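Local coordinates for cell wall surface anchor family protein (Streptococcus agalactiae serogroup V, PDB 3TW0), which serves as the adhesive tip pilin GBS104 of the streptococcal pilus, probably attaching the bacterium to host surfaces through its magnesium-binding von Willebrand factor A domain, at residues Ala249-Gln254 against Ser269-Leu274; Asn81-Asn86 against Glu263-Asn268; Phe231-Asp236 against Trp281-Asp286; Phe98-His103 against Asp134-Gln139. The protein carries 2 engineered substitutions. All blocks are in the same frame, centred on the assembly; numbering follows the deposited sequence.

Contact 1 of 4, residues Ala249-Gln254 against Ser269-Leu274; sequences AYRVPQ and SGYIYL
Y250 and I272 face each other as a hydrogen-bonded pair in an antiparallel β arrangement, each taking the other's carbonyl. Y250 N donates to I272 O at 2.8 Å, and I272 N returns the bond to Y250 O at 3.0 Å. Two residues on, V252 N donates to G270 O at 3.1 Å; G270 itself follows a cis peptide bond. The non-hydrogen-bonded pairs on either side, A249 with Y273 and R251 with Y271, put an aromatic surface on one face of the sheet. A249 CB sits over one face of the Y273 ring, 4.1 Å from its centroid, in a CH-pi contact, and also touches Y271 CD2 at 3.8 Å. R251 crosses Y271 slantwise with an extended chain; its CG, anti to the backbone N (chi1 -168°), lies 3.9 Å from Y271 CE2, while the guanidinium plane is turned 61° from the ring. On the other face the contacts are apolar: Y250 CB meets L274 CD2 at 3.9 Å and packs more loosely on I272 CB. Helix 257-263 packs on that face through M260, which touches Y250, V252 and I272, and L85 of strand 84-85 meets Y250, I272 and L274 there. Strand 249-251 thus pairs with strand 271-276, which in turn pairs with strand 70-78 of the antiparallel sheet.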
loop_
_atom_site.group_PDB
_atom_site.type_symbol
_atom_site.label_atom_id
_atom_site.label_comp_id
_atom_site.label_asym_id
_atom_site.label_seq_id
_atom_site.Cartn_x
_atom_site.Cartn_y
_atom_site.Cartn_z
ATOM N N ALA A 249 -5.384 24.975 12.053
ATOM C CA ALA A 249 -4.382 25.231 13.063
ATOM C C ALA A 249 -4.685 24.449 14.351
ATOM O O ALA A 249 -5.812 24.025 14.593
ATOM C CB ALA A 249 -4.282 26.723 13.336
ATOM N N TYR A 250 -3.665 24.244 15.164
ATOM C CA TYR A 250 -3.803 23.563 16.438
ATOM C C TYR A 250 -3.632 24.628 17.514
ATOM O O TYR A 250 -2.532 25.168 17.687
ATOM C CB TYR A 250 -2.688 22.525 16.554
ATOM C CG TYR A 250 -2.640 21.709 17.825
ATOM C CD1 TYR A 250 -3.288 20.489 17.905
ATOM C CD2 TYR A 250 -1.900 22.131 18.915
ATOM C CE1 TYR A 250 -3.234 19.727 19.043
ATOM C CE2 TYR A 250 -1.832 21.366 20.079
ATOM C CZ TYR A 250 -2.512 20.171 20.133
ATOM O OH TYR A 250 -2.462 19.406 21.278
ATOM N N ARG A 251 -4.719 24.958 18.210
ATOM C CA ARG A 251 -4.629 25.870 19.339
ATOM C C ARG A 251 -3.858 25.185 20.457
ATOM O O ARG A 251 -4.211 24.096 20.869
ATOM C CB ARG A 251 -6.031 26.257 19.823
ATOM C CG ARG A 251 -6.060 27.420 20.799
ATOM C CD ARG A 251 -7.496 27.821 21.066
ATOM N NE ARG A 251 -7.590 28.844 22.093
ATOM C CZ ARG A 251 -8.551 29.760 22.133
ATOM N NH1 ARG A 251 -9.494 29.794 21.194
ATOM N NH2 ARG A 251 -8.555 30.653 23.109
ATOM N N VAL A 252 -2.792 25.801 20.950
ATOM C CA VAL A 252 -2.113 25.197 22.103
ATOM C C VAL A 252 -2.655 25.718 23.443
ATOM O O VAL A 252 -2.732 26.930 23.651
ATOM C CB VAL A 252 -0.539 25.186 21.983
ATOM C CG1 VAL A 252 -0.034 26.101 20.865
ATOM C CG2 VAL A 252 0.148 25.440 23.319
ATOM N N PRO A 253 -3.071 24.795 24.332
ATOM C CA PRO A 253 -3.645 25.185 25.627
ATOM C C PRO A 253 -2.650 25.926 26.545
ATOM O O PRO A 253 -1.435 25.711 26.440
ATOM C CB PRO A 253 -4.063 23.840 26.238
ATOM C CG PRO A 253 -4.298 22.945 25.045
ATOM C CD PRO A 253 -3.202 23.343 24.095
ATOM N N GLN A 254 -3.181 26.796 27.416
ATOM C CA GLN A 254 -2.408 27.542 28.419
ATOM C C GLN A 254 -1.426 26.665 29.190
ATOM O O GLN A 254 -0.218 26.894 29.142
ATOM C CB GLN A 254 -3.355 28.216 29.420
ATOM C CG GLN A 254 -4.250 29.299 28.819
ATOM C CD GLN A 254 -5.589 29.426 29.547
ATOM O OE1 GLN A 254 -6.235 30.477 29.507
ATOM N NE2 GLN A 254 -6.009 28.348 30.217
ATOM N N SER A 269 1.201 32.878 18.293
ATOM C CA SER A 269 0.162 33.433 19.173
ATOM C C SER A 269 -1.250 32.835 19.157
ATOM O O SER A 269 -2.123 33.348 18.458
ATOM C CB SER A 269 0.058 34.948 18.974
ATOM O OG SER A 269 -0.153 35.310 17.617
ATOM N N GLY A 270 -1.499 31.732 19.857
ATOM C CA GLY A 270 -0.538 30.683 20.140
ATOM C C GLY A 270 -1.080 29.466 19.369
ATOM O O GLY A 270 -1.605 28.534 19.962
ATOM N N TYR A 271 -0.989 29.517 18.035
ATOM C CA TYR A 271 -1.438 28.444 17.140
ATOM C C TYR A 271 -0.271 27.815 16.362
ATOM O O TYR A 271 0.598 28.536 15.828
ATOM C CB TYR A 271 -2.410 28.994 16.094
ATOM C CG TYR A 271 -3.765 29.392 16.613
ATOM C CD1 TYR A 271 -4.013 30.712 16.987
ATOM C CD2 TYR A 271 -4.801 28.460 16.727
ATOM C CE1 TYR A 271 -5.244 31.111 17.454
ATOM C CE2 TYR A 271 -6.050 28.840 17.199
ATOM C CZ TYR A 271 -6.257 30.178 17.565
ATOM O OH TYR A 271 -7.462 30.603 18.045
ATOM N N ILE A 272 -0.282 26.483 16.271
ATOM C CA ILE A 272 0.591 25.748 15.355
ATOM C C ILE A 272 -0.189 25.473 14.072
ATOM O O ILE A 272 -1.159 24.683 14.072
ATOM C CB ILE A 272 1.059 24.416 15.963
ATOM C CG1 ILE A 272 1.754 24.650 17.312
ATOM C CG2 ILE A 272 1.971 23.682 14.994
ATOM C CD1 ILE A 272 2.064 23.373 18.033
ATOM N N TYR A 273 0.200 26.149 12.991
ATOM C CA TYR A 273 -0.453 25.948 11.701
ATOM C C TYR A 273 0.005 24.602 11.157
ATOM O O TYR A 273 1.194 24.267 11.251
ATOM C CB TYR A 273 -0.163 27.118 10.753
ATOM C CG TYR A 273 -0.973 28.317 11.175
ATOM C CD1 TYR A 273 -0.512 29.187 12.192
ATOM C CD2 TYR A 273 -2.248 28.545 10.630
ATOM C CE1 TYR A 273 -1.293 30.290 12.620
ATOM C CE2 TYR A 273 -3.028 29.630 11.045
ATOM C CZ TYR A 273 -2.545 30.497 12.040
ATOM O OH TYR A 273 -3.328 31.563 12.436
ATOM N N LEU A 274 -0.953 23.842 10.624
ATOM C CA LEU A 274 -0.790 22.424 10.302
ATOM C C LEU A 274 -0.484 22.160 8.823
ATOM O O LEU A 274 -1.092 22.763 7.925
ATOM C CB LEU A 274 -2.035 21.642 10.740
ATOM C CG LEU A 274 -2.340 21.762 12.251
ATOM C CD1 LEU A 274 -3.620 21.085 12.558
ATOM C CD2 LEU A 274 -1.200 21.206 13.147
#

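Contact 2 of 4, residues Asn81-Asn86 against Glu263-Asn268; sequences NGKALN and EGYAIN
A Schellman motif ends helix 257-263 at G264, and the chain leaving it packs Y265 and A266 against the turn and short strand of 81-86. The Y265 hydroxyl donates to the backbone A84 O over 2.7 Å, with that oxygen lying at the ring edge, near the ring plane, while the donor is tilted 29° from the carbonyl plane. K83 comes over one face of the same ring, the two side chains crossing at about a right angle. Its CG is anti to the backbone N (chi1 -174°), and CD stands over the ring centre, 4.0 Å from the centroid, in a CH-pi contact. Bends at chi3 and chi4 then carry NZ to a cation-pi position 4.3 Å from the centroid and to a weak hydrogen bond with E263 O at 3.1 Å. L85 CB adds an apolar touch, 4.0 Å from Y265 CE2. A water accepts from N81 ND2 at 3.0 Å and donates to G264 O. D79 ties the two sides together, accepting from N81 N and K83 N through OD1 and from A266 N through OD2. E263 OE1 is bonded to Y93 OH, and its carboxylate is not in contact with K83 NZ. The lysine's charge therefore meets a π face and a carbonyl at the helix end, which would favour the ammonium form, while the tyrosine hydroxyl is fixed by a backbone acceptor.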
loop_
_atom_site.group_PDB
_atom_site.type_symbol
_atom_site.label_atom_id
_atom_site.label_comp_id
_atom_site.label_asym_id
_atom_site.label_seq_id
_atom_site.Cartn_x
_atom_site.Cartn_y
_atom_site.Cartn_z
ATOM N N ASN A 81 7.786 23.650 10.106
ATOM C CA ASN A 81 9.143 23.087 10.009
ATOM C C ASN A 81 9.233 21.555 9.852
ATOM O O ASN A 81 10.328 20.983 9.879
ATOM C CB ASN A 81 10.011 23.564 11.182
ATOM C CG ASN A 81 10.105 25.056 11.236
ATOM O OD1 ASN A 81 10.375 25.705 10.215
ATOM N ND2 ASN A 81 9.836 25.631 12.405
ATOM N N GLY A 82 8.107 20.890 9.677
ATOM C CA GLY A 82 8.114 19.415 9.603
ATOM C C GLY A 82 8.117 18.734 10.973
ATOM O O GLY A 82 8.307 17.527 11.067
ATOM N N LYS A 83 7.949 19.492 12.053
ATOM C CA LYS A 83 7.909 18.870 13.392
ATOM C C LYS A 83 6.531 18.268 13.610
ATOM O O LYS A 83 5.538 18.942 13.433
ATOM C CB LYS A 83 8.216 19.881 14.492
ATOM C CG LYS A 83 8.309 19.226 15.861
ATOM C CD LYS A 83 9.049 20.113 16.831
ATOM C CE LYS A 83 10.015 19.254 17.665
ATOM N NZ LYS A 83 9.277 18.729 18.771
ATOM N N ALA A 84 6.487 17.002 14.012
ATOM C CA ALA A 84 5.287 16.212 13.929
ATOM C C ALA A 84 4.380 16.305 15.171
ATOM O O ALA A 84 4.861 16.362 16.295
ATOM C CB ALA A 84 5.641 14.769 13.624
ATOM N N LEU A 85 3.063 16.318 14.956
ATOM C CA LEU A 85 2.113 16.179 16.062
ATOM C C LEU A 85 0.853 15.456 15.627
ATOM O O LEU A 85 0.488 15.481 14.452
ATOM C CB LEU A 85 1.764 17.543 16.693
ATOM C CG LEU A 85 0.948 18.593 15.961
ATOM C CD1 LEU A 85 0.482 19.698 16.959
ATOM C CD2 LEU A 85 1.745 19.214 14.844
ATOM N N ASN A 86 0.183 14.824 16.579
ATOM C CA ASN A 86 -1.096 14.179 16.306
ATOM C C ASN A 86 -2.220 15.088 16.791
ATOM O O ASN A 86 -2.313 15.340 17.985
ATOM C CB ASN A 86 -1.138 12.819 17.013
ATOM C CG ASN A 86 -2.216 11.890 16.462
ATOM O OD1 ASN A 86 -3.313 12.325 16.101
ATOM N ND2 ASN A 86 -1.908 10.592 16.407
ATOM N N GLU A 263 9.803 22.269 23.393
ATOM C CA GLU A 263 9.930 21.217 22.363
ATOM C C GLU A 263 10.296 21.713 20.955
ATOM O O GLU A 263 10.881 20.960 20.177
ATOM C CB GLU A 263 8.662 20.364 22.314
ATOM C CG GLU A 263 8.661 19.234 23.330
ATOM C CD GLU A 263 7.276 18.700 23.628
ATOM O OE1 GLU A 263 6.273 19.296 23.152
ATOM O OE2 GLU A 263 7.192 17.679 24.347
ATOM N N GLY A 264 9.940 22.956 20.620
ATOM C CA GLY A 264 10.411 23.577 19.369
ATOM C C GLY A 264 9.378 23.763 18.261
ATOM O O GLY A 264 9.725 24.053 17.119
ATOM N N TYR A 265 8.100 23.601 18.592
ATOM C CA TYR A 265 7.052 23.838 17.621
ATOM C C TYR A 265 6.966 25.298 17.220
ATOM O O TYR A 265 7.227 26.193 18.038
ATOM C CB TYR A 265 5.717 23.398 18.176
ATOM C CG TYR A 265 5.557 21.903 18.294
ATOM C CD1 TYR A 265 5.745 21.248 19.507
ATOM C CD2 TYR A 265 5.209 21.145 17.188
ATOM C CE1 TYR A 265 5.563 19.857 19.613
ATOM C CE2 TYR A 265 5.034 19.770 17.281
ATOM C CZ TYR A 265 5.204 19.139 18.478
ATOM O OH TYR A 265 5.019 17.780 18.530
ATOM N N ALA A 266 6.620 25.535 15.960
ATOM C CA ALA A 266 6.335 26.875 15.493
ATOM C C ALA A 266 4.971 27.262 16.045
ATOM O O ALA A 266 3.954 26.674 15.663
ATOM C CB ALA A 266 6.325 26.931 13.982
ATOM N N ILE A 267 4.957 28.228 16.962
ATOM C CA ILE A 267 3.706 28.677 17.578
ATOM C C ILE A 267 3.552 30.162 17.332
ATOM O O ILE A 267 4.386 30.948 17.764
ATOM C CB ILE A 267 3.665 28.430 19.098
ATOM C CG1 ILE A 267 4.140 27.022 19.447
ATOM C CG2 ILE A 267 2.261 28.672 19.642
ATOM C CD1 ILE A 267 4.458 26.839 20.915
ATOM N N ASN A 268 2.499 30.536 16.621
ATOM C CA ASN A 268 2.229 31.932 16.329
ATOM C C ASN A 268 0.978 32.373 17.081
ATOM O O ASN A 268 -0.148 32.220 16.582
ATOM C CB ASN A 268 2.069 32.157 14.823
ATOM C CG ASN A 268 1.749 33.620 14.472
ATOM O OD1 ASN A 268 1.439 34.448 15.346
ATOM N ND2 ASN A 268 1.817 33.937 13.193
HETATM O O HOH W 1 9.127 23.521 14.348
#

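Contact 3 of 4, residues Phe231-Asp236 against Trp281-Asp286; sequences FKLFSD and WVYPFD
L233 leans on the backbone of W281 beside a single β bridge, F234 with W281, which joins two irregular loops: one between helix 220-223 and strand 249-251, the other following strand 271-276. From the base outward, L233 CB lies 3.6 Å from W281 O and more loosely faces V282 CG2. CG stays near the same carbonyl, and the branches then part: CD2 returns to W281 O at 3.6 Å, whereas CD1 reaches the edge of the Y283 ring, near its plane, 3.8 Å from CE1. Y283 CG lies between the backbone N and the carbonyl carbon (chi1 79°), and the ring edge beyond it meets this methyl. Its hydroxyl is held elsewhere, by I182 N. F234 turns its ring from the bridge to stack with W276, whose carbonyl also takes the indole N-H of W281. The bridge itself rests on V282 N, which donates to F234 O at 2.8 Å from above the carbonyl plane, 52° out of it.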
loop_
_atom_site.group_PDB
_atom_site.type_symbol
_atom_site.label_atom_id
_atom_site.label_comp_id
_atom_site.label_asym_id
_atom_site.label_seq_id
_atom_site.Cartn_x
_atom_site.Cartn_y
_atom_site.Cartn_z
ATOM N N PHE A 231 -4.777 8.011 -2.142
ATOM C CA PHE A 231 -4.117 7.575 -3.352
ATOM C C PHE A 231 -3.159 8.674 -3.847
ATOM O O PHE A 231 -2.112 8.378 -4.417
ATOM C CB PHE A 231 -5.201 7.304 -4.395
ATOM C CG PHE A 231 -4.675 6.901 -5.734
ATOM C CD1 PHE A 231 -4.189 5.614 -5.945
ATOM C CD2 PHE A 231 -4.717 7.794 -6.807
ATOM C CE1 PHE A 231 -3.732 5.230 -7.219
ATOM C CE2 PHE A 231 -4.266 7.416 -8.071
ATOM C CZ PHE A 231 -3.758 6.137 -8.270
ATOM N N LYS A 232 -3.513 9.937 -3.610
ATOM C CA LYS A 232 -2.720 11.061 -4.103
ATOM C C LYS A 232 -1.651 11.513 -3.127
ATOM O O LYS A 232 -1.823 11.390 -1.928
ATOM C CB LYS A 232 -3.630 12.263 -4.436
ATOM C CG LYS A 232 -4.457 12.088 -5.730
ATOM C CD LYS A 232 -5.264 13.368 -6.084
ATOM C CE LYS A 232 -6.680 13.396 -5.467
ATOM N NZ LYS A 232 -6.700 13.517 -3.951
ATOM N N LEU A 233 -0.542 12.027 -3.652
ATOM C CA LEU A 233 0.379 12.815 -2.858
ATOM C C LEU A 233 -0.026 14.266 -3.055
ATOM O O LEU A 233 -0.549 14.618 -4.130
ATOM C CB LEU A 233 1.811 12.579 -3.324
ATOM C CG LEU A 233 2.366 11.194 -2.957
ATOM C CD1 LEU A 233 3.513 10.788 -3.865
ATOM C CD2 LEU A 233 2.776 11.105 -1.446
ATOM N N PHE A 234 0.234 15.111 -2.064
ATOM C CA PHE A 234 -0.380 16.456 -2.048
ATOM C C PHE A 234 0.551 17.524 -2.586
ATOM O O PHE A 234 1.699 17.618 -2.174
ATOM C CB PHE A 234 -0.905 16.817 -0.636
ATOM C CG PHE A 234 -1.899 15.824 -0.100
ATOM C CD1 PHE A 234 -3.110 15.613 -0.746
ATOM C CD2 PHE A 234 -1.617 15.067 1.027
ATOM C CE1 PHE A 234 -4.045 14.671 -0.250
ATOM C CE2 PHE A 234 -2.542 14.131 1.539
ATOM C CZ PHE A 234 -3.744 13.937 0.898
ATOM N N SER A 235 0.043 18.315 -3.531
ATOM C CA SER A 235 0.803 19.469 -4.023
ATOM C C SER A 235 0.698 20.654 -3.058
ATOM O O SER A 235 1.659 21.410 -2.886
ATOM C CB SER A 235 0.410 19.856 -5.462
ATOM O OG SER A 235 -1.004 19.918 -5.598
ATOM N N ASP A 236 -0.459 20.790 -2.425
ATOM C CA ASP A 236 -0.673 21.812 -1.408
ATOM C C ASP A 236 -0.319 21.133 -0.078
ATOM O O ASP A 236 -0.941 20.154 0.331
ATOM C CB ASP A 236 -2.133 22.309 -1.462
ATOM C CG ASP A 236 -2.463 23.416 -0.424
ATOM O OD1 ASP A 236 -1.616 23.812 0.433
ATOM O OD2 ASP A 236 -3.611 23.911 -0.491
ATOM N N TRP A 281 3.681 14.508 0.571
ATOM C CA TRP A 281 3.840 15.588 -0.398
ATOM C C TRP A 281 4.146 15.059 -1.789
ATOM O O TRP A 281 4.760 14.006 -1.948
ATOM C CB TRP A 281 5.045 16.466 -0.021
ATOM C CG TRP A 281 4.914 17.287 1.248
ATOM C CD1 TRP A 281 3.877 17.267 2.157
ATOM C CD2 TRP A 281 5.891 18.197 1.785
ATOM N NE1 TRP A 281 4.126 18.145 3.186
ATOM C CE2 TRP A 281 5.360 18.719 2.996
ATOM C CE3 TRP A 281 7.151 18.643 1.350
ATOM C CZ2 TRP A 281 6.042 19.660 3.768
ATOM C CZ3 TRP A 281 7.836 19.570 2.131
ATOM C CH2 TRP A 281 7.269 20.087 3.326
ATOM N N VAL A 282 3.793 15.824 -2.806
ATOM C CA VAL A 282 4.352 15.546 -4.144
ATOM C C VAL A 282 5.869 15.584 -3.987
ATOM O O VAL A 282 6.397 16.409 -3.237
ATOM C CB VAL A 282 3.839 16.563 -5.186
ATOM C CG1 VAL A 282 4.590 16.425 -6.509
ATOM C CG2 VAL A 282 2.375 16.345 -5.414
ATOM N N TYR A 283 6.564 14.649 -4.626
ATOM C CA TYR A 283 8.010 14.636 -4.548
ATOM C C TYR A 283 8.576 14.197 -5.914
ATOM O O TYR A 283 7.842 13.701 -6.767
ATOM C CB TYR A 283 8.506 13.721 -3.399
ATOM C CG TYR A 283 8.487 12.251 -3.779
ATOM C CD1 TYR A 283 7.297 11.525 -3.745
ATOM C CD2 TYR A 283 9.645 11.607 -4.201
ATOM C CE1 TYR A 283 7.264 10.181 -4.102
ATOM C CE2 TYR A 283 9.626 10.250 -4.585
ATOM C CZ TYR A 283 8.436 9.556 -4.532
ATOM O OH TYR A 283 8.410 8.248 -4.886
ATOM N N PRO A 284 9.877 14.367 -6.121
ATOM C CA PRO A 284 10.900 14.854 -5.185
ATOM C C PRO A 284 10.810 16.359 -4.920
ATOM O O PRO A 284 10.175 17.090 -5.680
ATOM C CB PRO A 284 12.207 14.519 -5.901
ATOM C CG PRO A 284 11.824 14.595 -7.374
ATOM C CD PRO A 284 10.406 14.215 -7.500
ATOM N N PHE A 285 11.410 16.773 -3.802
ATOM C CA PHE A 285 11.598 18.169 -3.427
ATOM C C PHE A 285 12.989 18.292 -2.751
ATOM O O PHE A 285 13.470 17.324 -2.136
ATOM C CB PHE A 285 10.478 18.625 -2.468
ATOM C CG PHE A 285 10.347 17.776 -1.216
ATOM C CD1 PHE A 285 11.175 17.986 -0.118
ATOM C CD2 PHE A 285 9.398 16.759 -1.144
ATOM C CE1 PHE A 285 11.074 17.183 1.024
ATOM C CE2 PHE A 285 9.272 15.974 0.010
ATOM C CZ PHE A 285 10.106 16.191 1.102
ATOM N N ASP A 286 13.621 19.451 -2.891
ATOM C CA ASP A 286 14.928 19.722 -2.308
ATOM C C ASP A 286 14.806 19.589 -0.808
ATOM O O ASP A 286 13.967 20.242 -0.201
ATOM C CB ASP A 286 15.397 21.143 -2.651
ATOM C CG ASP A 286 16.831 21.426 -2.189
ATOM O OD1 ASP A 286 17.643 21.796 -3.051
ATOM O OD2 ASP A 286 17.152 21.298 -0.986
#

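Contact 4 of 4, residues Phe98-His103 against Asp134-Gln139; sequences FTATTH and DRTLYQ
The end of strand 97-101 runs past a turn of helical backbone angles at 135-139, with A100 CA and L137 CA 7.1 Å apart, so side chains make the contact. F98 and Q139 meet at one end; the Q139 side chain lies about 14 Å from the bound magnesium ion. Q139 CG stands over the centre of the F98 ring, 3.6 Å from the centroid and almost on its normal, a close CH-pi contact. A bend at chi2 (-52°) puts Q139 CD near CE2 and CZ of the F98 ring, the amide plane 32° from the ring plane. Its NE2 then donates to R135 O at 3.1 Å, and OE1 comes to rest 3.7 Å from F98 CE2. Midway, A100 CB touches both T136 CG2 and L137 CD2, each at 4.0 Å. L137 forks at the other end: CD2 lies by T101 O, and CD1 comes over one face of the H103 ring, 3.6 Å from NE2. D134 OD1 accepts from L137 N in an Asx motif, at the start of the 135-139 turn. Q139 NE2 and D134 OD1 thus find partners within their own segment and H103 NE2 bonds to E129 OE2, while between the segments the contact is apolar and CH-pi in character.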
loop_
_atom_site.group_PDB
_atom_site.type_symbol
_atom_site.label_atom_id
_atom_site.label_comp_id
_atom_site.label_asym_id
_atom_site.label_seq_id
_atom_site.Cartn_x
_atom_site.Cartn_y
_atom_site.Cartn_z
ATOM N N PHE A 98 3.122 4.572 15.822
ATOM C CA PHE A 98 2.386 3.533 16.539
ATOM C C PHE A 98 3.114 2.234 16.330
ATOM O O PHE A 98 3.635 1.984 15.225
ATOM C CB PHE A 98 0.980 3.372 15.994
ATOM C CG PHE A 98 0.051 4.481 16.367
ATOM C CD1 PHE A 98 -0.770 4.363 17.484
ATOM C CD2 PHE A 98 -0.022 5.630 15.592
ATOM C CE1 PHE A 98 -1.655 5.385 17.814
ATOM C CE2 PHE A 98 -0.893 6.652 15.912
ATOM C CZ PHE A 98 -1.716 6.531 17.037
ATOM N N THR A 99 3.123 1.391 17.359
ATOM C CA THR A 99 3.839 0.129 17.297
ATOM C C THR A 99 2.894 -0.912 17.847
ATOM O O THR A 99 2.307 -0.694 18.917
ATOM C CB THR A 99 5.169 0.221 18.093
ATOM O OG1 THR A 99 6.035 1.160 17.442
ATOM C CG2 THR A 99 5.880 -1.119 18.199
ATOM N N ALA A 100 2.675 -1.999 17.100
ATOM C CA ALA A 100 1.734 -3.043 17.526
ATOM C C ALA A 100 2.056 -4.384 16.904
ATOM O O ALA A 100 2.857 -4.466 15.960
ATOM C CB ALA A 100 0.300 -2.677 17.175
ATOM N N THR A 101 1.385 -5.422 17.421
ATOM C CA THR A 101 1.484 -6.759 16.892
ATOM C C THR A 101 0.333 -6.972 15.919
ATOM O O THR A 101 -0.843 -6.799 16.275
ATOM C CB THR A 101 1.437 -7.803 18.040
ATOM O OG1 THR A 101 2.573 -7.598 18.894
ATOM C CG2 THR A 101 1.474 -9.219 17.505
ATOM N N THR A 102 0.665 -7.329 14.677
ATOM C CA THR A 102 -0.352 -7.499 13.627
ATOM C C THR A 102 -1.066 -8.812 13.857
ATOM O O THR A 102 -0.517 -9.694 14.496
ATOM C CB THR A 102 0.295 -7.523 12.209
ATOM O OG1 THR A 102 1.318 -8.526 12.163
ATOM C CG2 THR A 102 0.910 -6.136 11.851
ATOM N N HIS A 103 -2.291 -8.929 13.357
ATOM C CA HIS A 103 -2.944 -10.214 13.187
ATOM C C HIS A 103 -2.100 -11.100 12.256
ATOM O O HIS A 103 -1.491 -10.617 11.307
ATOM C CB HIS A 103 -4.290 -10.022 12.481
ATOM C CG HIS A 103 -5.291 -9.204 13.240
ATOM N ND1 HIS A 103 -5.754 -9.556 14.493
ATOM C CD2 HIS A 103 -5.962 -8.079 12.895
ATOM C CE1 HIS A 103 -6.657 -8.678 14.889
ATOM N NE2 HIS A 103 -6.796 -7.767 13.943
ATOM N N ASP A 134 -10.696 -1.702 17.114
ATOM C CA ASP A 134 -9.312 -1.552 17.562
ATOM C C ASP A 134 -8.667 -0.299 16.920
ATOM O O ASP A 134 -8.280 -0.329 15.738
ATOM C CB ASP A 134 -8.512 -2.820 17.205
ATOM C CG ASP A 134 -7.157 -2.890 17.917
ATOM O OD1 ASP A 134 -6.552 -1.819 18.196
ATOM O OD2 ASP A 134 -6.694 -4.031 18.190
ATOM N N ARG A 135 -8.568 0.801 17.682
ATOM C CA ARG A 135 -8.056 2.081 17.138
ATOM C C ARG A 135 -6.546 2.067 16.929
ATOM O O ARG A 135 -6.002 2.867 16.169
ATOM C CB ARG A 135 -8.417 3.276 18.032
ATOM C CG ARG A 135 -9.865 3.725 17.930
ATOM C CD ARG A 135 -10.071 5.123 18.519
ATOM N NE ARG A 135 -11.197 5.092 19.458
ATOM C CZ ARG A 135 -12.463 5.406 19.157
ATOM N NH1 ARG A 135 -12.795 5.813 17.931
ATOM N NH2 ARG A 135 -13.406 5.315 20.094
ATOM N N THR A 136 -5.873 1.169 17.623
ATOM C CA THR A 136 -4.447 0.999 17.442
ATOM C C THR A 136 -4.132 0.295 16.108
ATOM O O THR A 136 -3.284 0.765 15.361
ATOM C CB THR A 136 -3.814 0.318 18.670
ATOM O OG1 THR A 136 -4.012 1.182 19.786
ATOM C CG2 THR A 136 -2.296 0.124 18.501
ATOM N N LEU A 137 -4.850 -0.781 15.802
ATOM C CA LEU A 137 -4.561 -1.594 14.609
ATOM C C LEU A 137 -5.168 -0.928 13.381
ATOM O O LEU A 137 -4.752 -1.170 12.264
ATOM C CB LEU A 137 -5.085 -3.021 14.784
ATOM C CG LEU A 137 -4.213 -3.958 15.636
ATOM C CD1 LEU A 137 -4.830 -5.375 15.710
ATOM C CD2 LEU A 137 -2.840 -4.046 15.033
ATOM N N TYR A 138 -6.161 -0.080 13.617
ATOM C CA TYR A 138 -6.701 0.787 12.590
ATOM C C TYR A 138 -5.593 1.653 11.976
ATOM O O TYR A 138 -5.658 1.960 10.793
ATOM C CB TYR A 138 -7.799 1.708 13.162
ATOM C CG TYR A 138 -8.443 2.591 12.104
ATOM C CD1 TYR A 138 -9.450 2.086 11.276
ATOM C CD2 TYR A 138 -8.042 3.916 11.931
ATOM C CE1 TYR A 138 -10.039 2.868 10.324
ATOM C CE2 TYR A 138 -8.633 4.719 10.969
ATOM C CZ TYR A 138 -9.622 4.176 10.161
ATOM O OH TYR A 138 -10.224 4.944 9.193
ATOM N N GLN A 139 -4.601 2.028 12.782
ATOM C CA GLN A 139 -3.430 2.795 12.323
ATOM C C GLN A 139 -2.499 2.060 11.334
ATOM O O GLN A 139 -1.620 2.690 10.713
ATOM C CB GLN A 139 -2.568 3.222 13.521
ATOM C CG GLN A 139 -3.304 4.000 14.586
ATOM C CD GLN A 139 -4.068 5.170 14.021
ATOM O OE1 GLN A 139 -3.507 6.013 13.334
ATOM N NE2 GLN A 139 -5.360 5.249 14.340
#

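How the contacts relate
Contacts 1, 2 and 4 all reach one antiparallel sheet, in which strand 70-78 pairs with strands 84-85, 97-101 and 271-276. Contacts 1 and 2, with centres 9 Å apart, touch directly, I272 CD1 meeting Y265 CB at 3.7 Å. Contact 4 is about 25 Å from contact 2 between centres, joined to it by a light touch of N86 on F98; the other three lie away from the annotated sites. Contact 3 touches none of the others. Along the chain contact 4 is nested within the loop closed by contact 2, and contact 1 within that of contact 3, while contacts 2 and 3 cross. Strand 271-276 thus returns to the earlier strand 70-78, in a sheet separate from the parallel vWA-type one.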